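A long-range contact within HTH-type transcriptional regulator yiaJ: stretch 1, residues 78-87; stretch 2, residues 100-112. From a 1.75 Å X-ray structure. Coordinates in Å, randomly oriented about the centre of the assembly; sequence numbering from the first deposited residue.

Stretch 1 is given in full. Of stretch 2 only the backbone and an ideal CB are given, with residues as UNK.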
# COMPACT_ATOMS: atom_id res chain seq x y z
N HIS A 78 7.45 -15.01 -3.28
CA HIS A 78 8.20 -15.84 -4.22
C HIS A 78 7.83 -15.50 -5.67
O HIS A 78 6.65 -15.24 -5.95
CB HIS A 78 7.92 -17.32 -3.94
CG HIS A 78 8.96 -18.23 -4.49
ND1 HIS A 78 8.94 -18.67 -5.80
CD2 HIS A 78 10.07 -18.77 -3.93
CE1 HIS A 78 9.99 -19.45 -6.02
NE2 HIS A 78 10.69 -19.53 -4.90
N PRO A 79 8.79 -15.51 -6.61
CA PRO A 79 8.45 -15.22 -8.02
C PRO A 79 7.50 -16.23 -8.64
O PRO A 79 6.77 -15.85 -9.57
CB PRO A 79 9.80 -15.20 -8.75
CG PRO A 79 10.80 -15.77 -7.78
CD PRO A 79 10.23 -15.75 -6.42
N ASP A 80 7.48 -17.47 -8.16
CA ASP A 80 6.54 -18.47 -8.68
C ASP A 80 5.10 -18.02 -8.40
O ASP A 80 4.19 -18.35 -9.15
CB ASP A 80 6.77 -19.85 -8.06
CG ASP A 80 8.05 -20.52 -8.56
OD1 ASP A 80 8.71 -20.00 -9.48
OD2 ASP A 80 8.47 -21.59 -8.05
N TYR A 81 4.90 -17.27 -7.32
CA TYR A 81 3.56 -16.78 -7.00
C TYR A 81 3.02 -15.92 -8.14
O TYR A 81 1.85 -16.06 -8.55
CB TYR A 81 3.54 -16.00 -5.67
CG TYR A 81 2.13 -15.63 -5.24
CD1 TYR A 81 1.48 -16.35 -4.23
CD2 TYR A 81 1.43 -14.58 -5.87
CE1 TYR A 81 0.17 -16.03 -3.84
CE2 TYR A 81 0.12 -14.26 -5.50
CZ TYR A 81 -0.50 -14.99 -4.48
OH TYR A 81 -1.79 -14.68 -4.10
N VAL A 82 3.88 -15.03 -8.66
CA VAL A 82 3.49 -14.02 -9.65
C VAL A 82 3.12 -14.70 -10.97
O VAL A 82 2.09 -14.39 -11.57
CB VAL A 82 4.61 -12.97 -9.90
CG1 VAL A 82 4.10 -11.79 -10.73
CG2 VAL A 82 5.23 -12.49 -8.58
N LYS A 83 3.96 -15.63 -11.41
CA LYS A 83 3.66 -16.46 -12.58
C LYS A 83 2.31 -17.19 -12.44
O LYS A 83 1.47 -17.07 -13.33
CB LYS A 83 4.80 -17.45 -12.88
CG LYS A 83 4.61 -18.18 -14.20
CD LYS A 83 5.92 -18.42 -14.95
CE LYS A 83 5.82 -19.66 -15.84
NZ LYS A 83 6.62 -20.80 -15.30
N SER A 84 2.10 -17.90 -11.33
CA SER A 84 0.85 -18.65 -11.13
C SER A 84 -0.34 -17.70 -10.97
O SER A 84 -1.43 -18.00 -11.42
CB SER A 84 0.94 -19.60 -9.92
OG SER A 84 2.09 -20.42 -10.02
N TYR A 85 -0.11 -16.56 -10.32
CA TYR A 85 -1.13 -15.53 -10.18
C TYR A 85 -1.60 -15.07 -11.55
O TYR A 85 -2.80 -15.00 -11.80
CB TYR A 85 -0.59 -14.36 -9.34
CG TYR A 85 -1.53 -13.18 -9.17
CD1 TYR A 85 -2.39 -13.10 -8.08
CD2 TYR A 85 -1.53 -12.13 -10.10
CE1 TYR A 85 -3.26 -12.01 -7.92
CE2 TYR A 85 -2.39 -11.04 -9.95
CZ TYR A 85 -3.24 -10.98 -8.87
OH TYR A 85 -4.07 -9.88 -8.73
N TRP A 86 -0.66 -14.75 -12.44
CA TRP A 86 -1.01 -14.33 -13.81
C TRP A 86 -1.78 -15.42 -14.55
O TRP A 86 -2.73 -15.14 -15.28
CB TRP A 86 0.24 -13.89 -14.61
CG TRP A 86 0.14 -12.46 -15.05
CD1 TRP A 86 -0.17 -12.00 -16.30
CD2 TRP A 86 0.31 -11.30 -14.23
NE1 TRP A 86 -0.20 -10.62 -16.31
CE2 TRP A 86 0.10 -10.16 -15.05
CE3 TRP A 86 0.65 -11.10 -12.87
CZ2 TRP A 86 0.20 -8.85 -14.57
CZ3 TRP A 86 0.74 -9.79 -12.39
CH2 TRP A 86 0.52 -8.69 -13.23
N GLU A 87 -1.37 -16.67 -14.36
CA GLU A 87 -2.02 -17.79 -15.04
C GLU A 87 -3.47 -17.95 -14.58
O GLU A 87 -4.38 -18.14 -15.40
CB GLU A 87 -1.24 -19.09 -14.82
CG GLU A 87 -0.02 -19.20 -15.72
CD GLU A 87 1.01 -20.20 -15.23
OE1 GLU A 87 0.67 -21.11 -14.44
OE2 GLU A 87 2.19 -20.09 -15.64
N UNK A 100 -2.22 0.74 -15.93
CA UNK A 100 -2.34 -0.51 -15.17
C UNK A 100 -1.34 -1.52 -15.70
O UNK A 100 -1.17 -1.63 -16.92
CB UNK A 100 -3.76 -1.07 -15.25
N UNK A 101 -0.70 -2.26 -14.79
CA UNK A 101 0.29 -3.23 -15.18
C UNK A 101 -0.43 -4.56 -15.42
O UNK A 101 -0.85 -5.23 -14.47
CB UNK A 101 1.39 -3.36 -14.12
N UNK A 102 -0.58 -4.92 -16.70
CA UNK A 102 -1.31 -6.12 -17.10
C UNK A 102 -0.45 -7.23 -17.70
O UNK A 102 -0.93 -8.36 -17.87
CB UNK A 102 -2.39 -5.73 -18.11
N UNK A 103 0.81 -6.92 -18.01
CA UNK A 103 1.75 -7.86 -18.60
C UNK A 103 2.75 -8.35 -17.56
O UNK A 103 3.32 -7.55 -16.79
CB UNK A 103 2.48 -7.21 -19.78
N UNK A 104 2.96 -9.66 -17.53
CA UNK A 104 3.86 -10.28 -16.56
C UNK A 104 5.31 -9.76 -16.55
O UNK A 104 5.87 -9.51 -15.47
CB UNK A 104 3.89 -11.79 -16.82
N UNK A 105 5.95 -9.64 -17.72
CA UNK A 105 7.33 -9.12 -17.74
C UNK A 105 7.43 -7.73 -17.12
O UNK A 105 8.33 -7.50 -16.32
CB UNK A 105 7.86 -9.08 -19.18
N UNK A 106 6.50 -6.83 -17.48
CA UNK A 106 6.41 -5.50 -16.89
C UNK A 106 6.22 -5.58 -15.38
O UNK A 106 6.82 -4.79 -14.64
CB UNK A 106 5.26 -4.71 -17.52
N UNK A 107 5.39 -6.52 -14.91
CA UNK A 107 5.18 -6.65 -13.48
C UNK A 107 6.46 -7.08 -12.74
O UNK A 107 6.79 -6.53 -11.68
CB UNK A 107 4.06 -7.66 -13.22
N UNK A 108 7.19 -8.03 -13.32
CA UNK A 108 8.44 -8.49 -12.69
C UNK A 108 9.44 -7.33 -12.58
O UNK A 108 10.15 -7.22 -11.57
CB UNK A 108 9.05 -9.64 -13.49
N UNK A 109 9.50 -6.49 -13.61
CA UNK A 109 10.39 -5.33 -13.60
C UNK A 109 10.01 -4.40 -12.46
O UNK A 109 10.85 -3.95 -11.70
CB UNK A 109 10.34 -4.59 -14.94
N UNK A 110 8.71 -4.14 -12.36
CA UNK A 110 8.16 -3.32 -11.28
C UNK A 110 8.47 -3.93 -9.91
O UNK A 110 8.89 -3.23 -8.99
CB UNK A 110 6.65 -3.16 -11.45
N UNK A 111 8.25 -5.23 -9.78
CA UNK A 111 8.42 -5.90 -8.50
C UNK A 111 9.87 -5.92 -8.05
O UNK A 111 10.14 -5.83 -6.87
CB UNK A 111 7.88 -7.33 -8.58
N UNK A 112 10.81 -6.04 -9.00
CA UNK A 112 12.23 -5.93 -8.66
C UNK A 112 12.57 -4.57 -8.05
O UNK A 112 13.27 -4.52 -7.06
CB UNK A 112 13.09 -6.17 -9.91

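Stretch 1 meets this stretch with Pro79, Val82, Lys83 and Trp86, the last three on a helix; the helix of stretch 2, 104-112, runs roughly antiparallel to it at 149°, the axes 10.8 Å apart at closest. That spacing leaves room for side chains of fair size between them.

Position 100 has nothing of stretch 1 within reach of its CB, so this contact asks little of it; it is Thr100. At 101 the CB points sideways, 5.5 Å from Trp86 CH2, and many side chains would do. Ile101 fills it, its end leading away, while the backbone supplies the nearer approach, Ile101 O lying 3.8 Å from Trp86 CZ2 at the ring edge.

Position 102 matters for its backbone. The CB points away, so the side chain is loosely constrained, but the carbonyl faces the indole N-H, and any residue that tolerates phi/psi of -112/-11 could present that oxygen. The deposited one is Thr102: Trp86 NE1 donates to Thr102 O at 2.8 Å, with an N-H...acceptor angle of 151°. Position 103 also points away and immediately precedes a helix, at the N-cap, where Ser, Thr, Asp or Asn would be conventional choices. It is Glu103, and its side chain stays 5.6 Å or more from stretch 1.

At 104 the CB points sideways, 4.1 Å from Trp86 CD1 and above the indole, with Val82 and Lys83 further along the helix. An extended apolar residue such as Leu, Met or Ile would suit. Leu104 (chi1 t, chi2 p) lays CB over the five-membered ring of Trp86, 4.0 Å from its centroid and 10° off the normal, a CH-pi contact. Leu104 CD1 reaches Val82 CG1 at 3.5 Å and Trp86 CE3 at 3.9 Å, while Leu104 CD2 comes within 4.1 Å of Lys83 CA.

Positions 105 and 106 do not touch stretch 1, and small or polar residues would serve equally; they are Pro105, in the first turn of the helix, and Ala106.

Position 107 points toward stretch 1, its CB already 3.7 Å from Trp86 CH2 and 4.8 Å from Val82 CG1. A flexible apolar chain, Met or Leu, fits. Met107 packs CB on Trp86 CH2, and its CG lies 4.2 Å from Val82 CG1.

At 108 the CB is sideways and has no neighbour within 5.5 Å, yet Pro79 and Val82 lie beyond it, so length is needed: Phe, Leu or Met. Phe108 swings its ring in, with Val82 CG1 over one face and Pro79 O at the edge, 3.6 Å from Phe108 CZ; Phe108 CE1 meets Pro79 CB at 3.9 Å.

Positions 109 and 110 are out of reach, free for polar residues, and hold Asp109 and Glu110.

Position 111 again points toward stretch 1, but no atom there lies within 5.5 Å of its CB; a branched or long apolar chain must span the gap. Leu111 CD1 meets Val82 CG2 at 3.6 Å, completing with Leu104, Met107 and Phe108 the hole for the Val82 knob. Position 112 is out of reach, so almost any helix-compatible residue would do; it is Ala112.

Stretch 2 (100-112) TITELPAMFDELA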
# COMPACT_ATOMS: atom_id res chain seq x y z
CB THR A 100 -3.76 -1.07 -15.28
OG1 THR A 100 -4.70 -0.04 -14.98
CG2 THR A 100 -3.99 -2.16 -14.21
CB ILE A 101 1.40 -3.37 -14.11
CG1 ILE A 101 2.07 -2.00 -13.83
CG2 ILE A 101 2.45 -4.38 -14.57
CD1 ILE A 101 2.92 -1.97 -12.56
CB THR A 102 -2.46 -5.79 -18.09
OG1 THR A 102 -1.93 -5.13 -19.24
CG2 THR A 102 -3.42 -4.77 -17.48
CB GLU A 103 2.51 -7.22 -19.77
CG GLU A 103 1.62 -6.50 -20.78
CD GLU A 103 2.42 -5.72 -21.83
OE1 GLU A 103 3.43 -5.04 -21.48
OE2 GLU A 103 2.04 -5.79 -23.02
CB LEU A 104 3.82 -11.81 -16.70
CG LEU A 104 4.56 -12.65 -15.65
CD1 LEU A 104 4.10 -12.25 -14.23
CD2 LEU A 104 4.33 -14.13 -15.91
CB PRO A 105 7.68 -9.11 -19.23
CG PRO A 105 6.79 -10.20 -19.81
CD PRO A 105 5.50 -10.04 -19.07
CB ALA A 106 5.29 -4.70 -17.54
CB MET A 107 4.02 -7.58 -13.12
CG MET A 107 3.76 -7.65 -11.59
SD MET A 107 3.44 -6.09 -10.68
CE MET A 107 1.73 -5.89 -11.08
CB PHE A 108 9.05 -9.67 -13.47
CG PHE A 108 8.57 -11.01 -13.00
CD1 PHE A 108 8.69 -11.38 -11.67
CD2 PHE A 108 7.98 -11.90 -13.90
CE1 PHE A 108 8.24 -12.63 -11.24
CE2 PHE A 108 7.53 -13.15 -13.47
CZ PHE A 108 7.66 -13.52 -12.15
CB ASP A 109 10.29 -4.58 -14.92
CG ASP A 109 11.07 -5.24 -16.04
OD1 ASP A 109 11.85 -6.20 -15.78
OD2 ASP A 109 10.99 -4.84 -17.23
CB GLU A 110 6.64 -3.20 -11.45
CG GLU A 110 5.93 -2.58 -10.25
CD GLU A 110 5.79 -1.07 -10.35
OE1 GLU A 110 6.47 -0.45 -11.20
OE2 GLU A 110 5.00 -0.47 -9.58
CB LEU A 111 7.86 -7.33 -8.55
CG LEU A 111 6.33 -7.46 -8.66
CD1 LEU A 111 5.96 -8.95 -8.67
CD2 LEU A 111 5.61 -6.71 -7.54
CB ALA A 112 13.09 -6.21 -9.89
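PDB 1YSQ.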